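Monomethylamine corrinoid protein 1 (Methanosarcina barkeri, PDB 3EZX) carries methyl groups on a bound corrinoid cofactor between the methyltransferases MtmB and MtbA, in the pathway from methylamine to methane. Local coordinates at residues K163-R168 with C180-A185; K190-E193 with A199-E202. One frame throughout, in Å; residues are numbered along the deposited sequence.

Contact 1. Residues K163-R168 with C180-A185; sequences KDLMDR and CMFGGA
The sulfur of Met166 meets the edge of the Phe182 ring. SD lies 3.8 Å from Phe182 CE1; from the ring centroid its direction is 89° off the ring normal, so it sits close to the ring plane. This is a Met-aromatic contact. A bent side chain puts the sulfur there: Met166 leaves with CG beside the backbone N (chi1 -72°), then turns again at chi2 and chi3. The same SD is 3.6 Å from Cys180 SG, and the methyl CE packs at 3.6 Å on Cys180 CB. Leu165 reaches another part of the ring edge, with CD2 3.6 Å from Phe182 CZ.

Helix 161-171 follows strand 147-152 and leads to strand 179-183, the parallel neighbour of 147-152 in the sheet. This is a beta-alpha-beta crossover of the Rossmann fold. The axes of 163-168 and 180-183 run antiparallel, at 172°. Ile195 of helix 189-195 also touches Met166 and Phe182. With an alanine here instead of Met166, Cys180 SG and the CE1 edge of Phe182 would probably lose their sulfur neighbour, and a gap would open under the helix. All four touching residues are buried and meet through sulfur and carbon, which implies that shape and dispersion hold helix against sheet here.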
# COMPACT_ATOMS: atom_id res chain seq x y z
N LYS A 163 1.43 -14.01 -10.76
CA LYS A 163 0.96 -15.33 -11.15
C LYS A 163 2.09 -16.30 -10.85
O LYS A 163 1.92 -17.28 -10.12
CB LYS A 163 0.63 -15.36 -12.65
CG LYS A 163 0.02 -16.68 -13.11
CD LYS A 163 -0.41 -16.63 -14.57
CE LYS A 163 -1.04 -17.95 -14.99
NZ LYS A 163 -1.52 -17.92 -16.41
N ASP A 164 3.26 -16.00 -11.41
CA ASP A 164 4.45 -16.82 -11.20
C ASP A 164 4.65 -17.09 -9.72
O ASP A 164 4.89 -18.23 -9.32
CB ASP A 164 5.68 -16.11 -11.78
CG ASP A 164 6.98 -16.81 -11.43
OD1 ASP A 164 7.36 -16.84 -10.24
OD2 ASP A 164 7.64 -17.34 -12.35
N LEU A 165 4.54 -16.05 -8.90
CA LEU A 165 4.71 -16.21 -7.46
C LEU A 165 3.79 -17.31 -6.95
O LEU A 165 4.24 -18.29 -6.34
CB LEU A 165 4.42 -14.88 -6.75
CG LEU A 165 4.47 -14.81 -5.22
CD1 LEU A 165 5.76 -15.43 -4.69
CD2 LEU A 165 4.36 -13.35 -4.80
N MET A 166 2.49 -17.17 -7.20
CA MET A 166 1.53 -18.17 -6.76
C MET A 166 1.92 -19.55 -7.30
O MET A 166 1.86 -20.54 -6.57
CB MET A 166 0.11 -17.81 -7.22
CG MET A 166 -0.48 -16.64 -6.48
SD MET A 166 -0.35 -16.84 -4.68
CE MET A 166 -1.99 -17.39 -4.26
N ASP A 167 2.34 -19.60 -8.56
CA ASP A 167 2.73 -20.87 -9.15
C ASP A 167 3.96 -21.46 -8.44
O ASP A 167 4.07 -22.68 -8.29
CB ASP A 167 3.03 -20.72 -10.64
CG ASP A 167 1.81 -20.33 -11.45
OD1 ASP A 167 0.70 -20.84 -11.14
OD2 ASP A 167 1.95 -19.52 -12.39
N ARG A 168 4.87 -20.60 -8.01
CA ARG A 168 6.08 -21.06 -7.33
C ARG A 168 5.81 -21.50 -5.90
O ARG A 168 6.55 -22.32 -5.35
CB ARG A 168 7.16 -19.97 -7.33
CG ARG A 168 7.61 -19.53 -8.72
CD ARG A 168 7.90 -20.72 -9.63
NE ARG A 168 7.13 -20.65 -10.87
CZ ARG A 168 7.09 -21.62 -11.79
NH1 ARG A 168 7.78 -22.74 -11.61
NH2 ARG A 168 6.36 -21.47 -12.89
N CYS A 180 -2.77 -15.52 0.83
CA CYS A 180 -2.21 -14.53 -0.09
C CYS A 180 -3.15 -13.39 -0.50
O CYS A 180 -4.22 -13.63 -1.04
CB CYS A 180 -1.71 -15.22 -1.36
SG CYS A 180 -0.33 -16.34 -1.10
N MET A 181 -2.72 -12.16 -0.25
CA MET A 181 -3.50 -10.98 -0.60
C MET A 181 -2.65 -10.05 -1.47
O MET A 181 -1.61 -9.56 -1.04
CB MET A 181 -3.96 -10.24 0.67
CG MET A 181 -4.81 -8.99 0.40
SD MET A 181 -5.44 -8.16 1.90
CE MET A 181 -3.97 -7.34 2.47
N PHE A 182 -3.10 -9.81 -2.70
CA PHE A 182 -2.40 -8.92 -3.61
C PHE A 182 -3.21 -7.64 -3.81
O PHE A 182 -4.43 -7.65 -3.68
CB PHE A 182 -2.15 -9.60 -4.97
CG PHE A 182 -1.13 -10.70 -4.93
CD1 PHE A 182 -1.53 -12.04 -4.83
CD2 PHE A 182 0.22 -10.41 -4.99
CE1 PHE A 182 -0.58 -13.06 -4.80
CE2 PHE A 182 1.18 -11.42 -4.95
CZ PHE A 182 0.77 -12.75 -4.86
N GLY A 183 -2.53 -6.54 -4.12
CA GLY A 183 -3.21 -5.28 -4.33
C GLY A 183 -2.44 -4.35 -5.25
O GLY A 183 -1.45 -4.76 -5.86
N GLY A 184 -2.87 -3.10 -5.37
CA GLY A 184 -2.16 -2.17 -6.22
C GLY A 184 -3.03 -1.20 -6.99
O GLY A 184 -2.95 0.02 -6.78
N ALA A 185 -3.85 -1.74 -7.88
CA ALA A 185 -4.76 -0.96 -8.72
C ALA A 185 -4.94 -1.79 -9.99
O ALA A 185 -6.07 -2.05 -10.41
CB ALA A 185 -4.18 0.41 -9.07

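Contact 2. Residues K190-E193 with A199-E202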
# COMPACT_ATOMS: atom_id res chain seq x y z
N LYS A 190 -10.89 -10.14 -10.60
CA LYS A 190 -10.84 -11.19 -11.61
C LYS A 190 -9.48 -11.88 -11.54
O LYS A 190 -9.38 -13.09 -11.35
CB LYS A 190 -11.01 -10.58 -13.01
CG LYS A 190 -12.21 -9.67 -13.18
CD LYS A 190 -12.39 -9.29 -14.64
CE LYS A 190 -13.51 -8.27 -14.84
NZ LYS A 190 -13.13 -6.93 -14.32
N TRP A 191 -8.43 -11.07 -11.69
CA TRP A 191 -7.06 -11.56 -11.66
C TRP A 191 -6.71 -12.35 -10.40
O TRP A 191 -5.89 -13.27 -10.45
CB TRP A 191 -6.11 -10.37 -11.83
CG TRP A 191 -4.67 -10.66 -11.54
CD1 TRP A 191 -4.00 -10.35 -10.39
CD2 TRP A 191 -3.72 -11.30 -12.40
NE1 TRP A 191 -2.69 -10.75 -10.49
CE2 TRP A 191 -2.49 -11.34 -11.71
CE3 TRP A 191 -3.80 -11.85 -13.69
CZ2 TRP A 191 -1.34 -11.89 -12.27
CZ3 TRP A 191 -2.65 -12.40 -14.24
CH2 TRP A 191 -1.43 -12.42 -13.53
N ILE A 192 -7.35 -12.01 -9.29
CA ILE A 192 -7.09 -12.70 -8.03
C ILE A 192 -7.38 -14.20 -8.10
O ILE A 192 -6.62 -15.01 -7.58
CB ILE A 192 -7.93 -12.09 -6.88
CG1 ILE A 192 -7.50 -10.65 -6.63
CG2 ILE A 192 -7.77 -12.92 -5.61
CD1 ILE A 192 -6.06 -10.50 -6.17
N GLU A 193 -8.48 -14.57 -8.76
CA GLU A 193 -8.83 -15.98 -8.88
C GLU A 193 -8.14 -16.63 -10.08
O GLU A 193 -7.87 -17.83 -10.06
CB GLU A 193 -10.35 -16.15 -8.99
CG GLU A 193 -11.09 -15.96 -7.68
CD GLU A 193 -11.29 -14.50 -7.31
OE1 GLU A 193 -10.31 -13.73 -7.34
OE2 GLU A 193 -12.43 -14.12 -6.98
N ALA A 199 -7.42 -12.88 -1.68
CA ALA A 199 -8.10 -11.60 -1.55
C ALA A 199 -7.45 -10.41 -2.25
O ALA A 199 -6.71 -10.55 -3.23
CB ALA A 199 -8.30 -11.27 -0.07
N THR A 200 -7.78 -9.23 -1.73
CA THR A 200 -7.30 -7.94 -2.21
C THR A 200 -8.11 -6.84 -1.52
O THR A 200 -9.17 -7.10 -0.96
CB THR A 200 -7.46 -7.77 -3.74
OG1 THR A 200 -7.20 -6.41 -4.10
CG2 THR A 200 -8.87 -8.14 -4.17
N ALA A 201 -7.59 -5.62 -1.56
CA ALA A 201 -8.27 -4.48 -0.97
C ALA A 201 -8.11 -3.29 -1.90
O ALA A 201 -7.37 -3.37 -2.89
CB ALA A 201 -7.69 -4.17 0.40
N GLU A 202 -8.79 -2.20 -1.60
CA GLU A 202 -8.70 -1.01 -2.43
C GLU A 202 -8.03 0.13 -1.69
O GLU A 202 -7.69 1.14 -2.29
CB GLU A 202 -10.09 -0.59 -2.90
CG GLU A 202 -10.76 -1.61 -3.81
CD GLU A 202 -12.21 -1.28 -4.10
OE1 GLU A 202 -12.48 -0.17 -4.61
OE2 GLU A 202 -13.09 -2.12 -3.81
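The first torsions of Ile192 and Thr200 turn their branches toward each other. In Ile192, CG1 stands beside the backbone N, anti to the carbonyl carbon (chi1 -65°), and the branch runs out to CD1. In Thr200, OG1 is anti to the backbone N (chi1 170°), which sets the methyl CG2 between the N and the carbonyl carbon.

This contact belongs to the Rossmann-like B12-binding domain. Helix 189-195 comes after edge strand 179-183, and the segment 199-202 returns from it toward helix 204-213. Ile192 points from the helix into this returning loop. The two side chains cross at a slant and join only by carbon. Ile192 CD1 is 3.9 Å from Thr200 CB.

Ile192 also sits against the backbone of Ala199. Both its branches come to the carbonyl oxygen: CG1 and CG2 are each 3.5 Å from Ala199 O. The methyl of Ala199 points away and rests on Val210 of helix 204-213, while Val187 and Ala197 add contacts to Ile192.

Ala201 and Glu202, the next residues of the loop, touch the bound cobamide. The hydroxyl OG1 of Thr200 lies near Phe182 O of the neighbouring strand, where a weak hydrogen bond is possible. On the other branch of the threonine, the methyl CG2 packs 3.8 Å from Ile192 CG1.

In the fold
Contact 1 is the core contact, buried between helix 161-171 and the edge strand 179-183. Contact 2 is only partly buried and sets helix 189-195 against a loop. That helix serves both: it gives Ile192 to contact 2, while its Ile195 touches Met166 and Phe182 of contact 1. The chemistry differs with the place. Contact 1 joins side chains through sulfur and an aromatic edge, whereas contact 2 presses one aliphatic side chain on a backbone carbonyl and a threonine. Their centres are about 9 Å apart. They also touch directly, as where Lys163 CB lies 3.7 Å from Trp191 CH2. The segments 180-185 and 199-202 both contribute to the cobamide pocket.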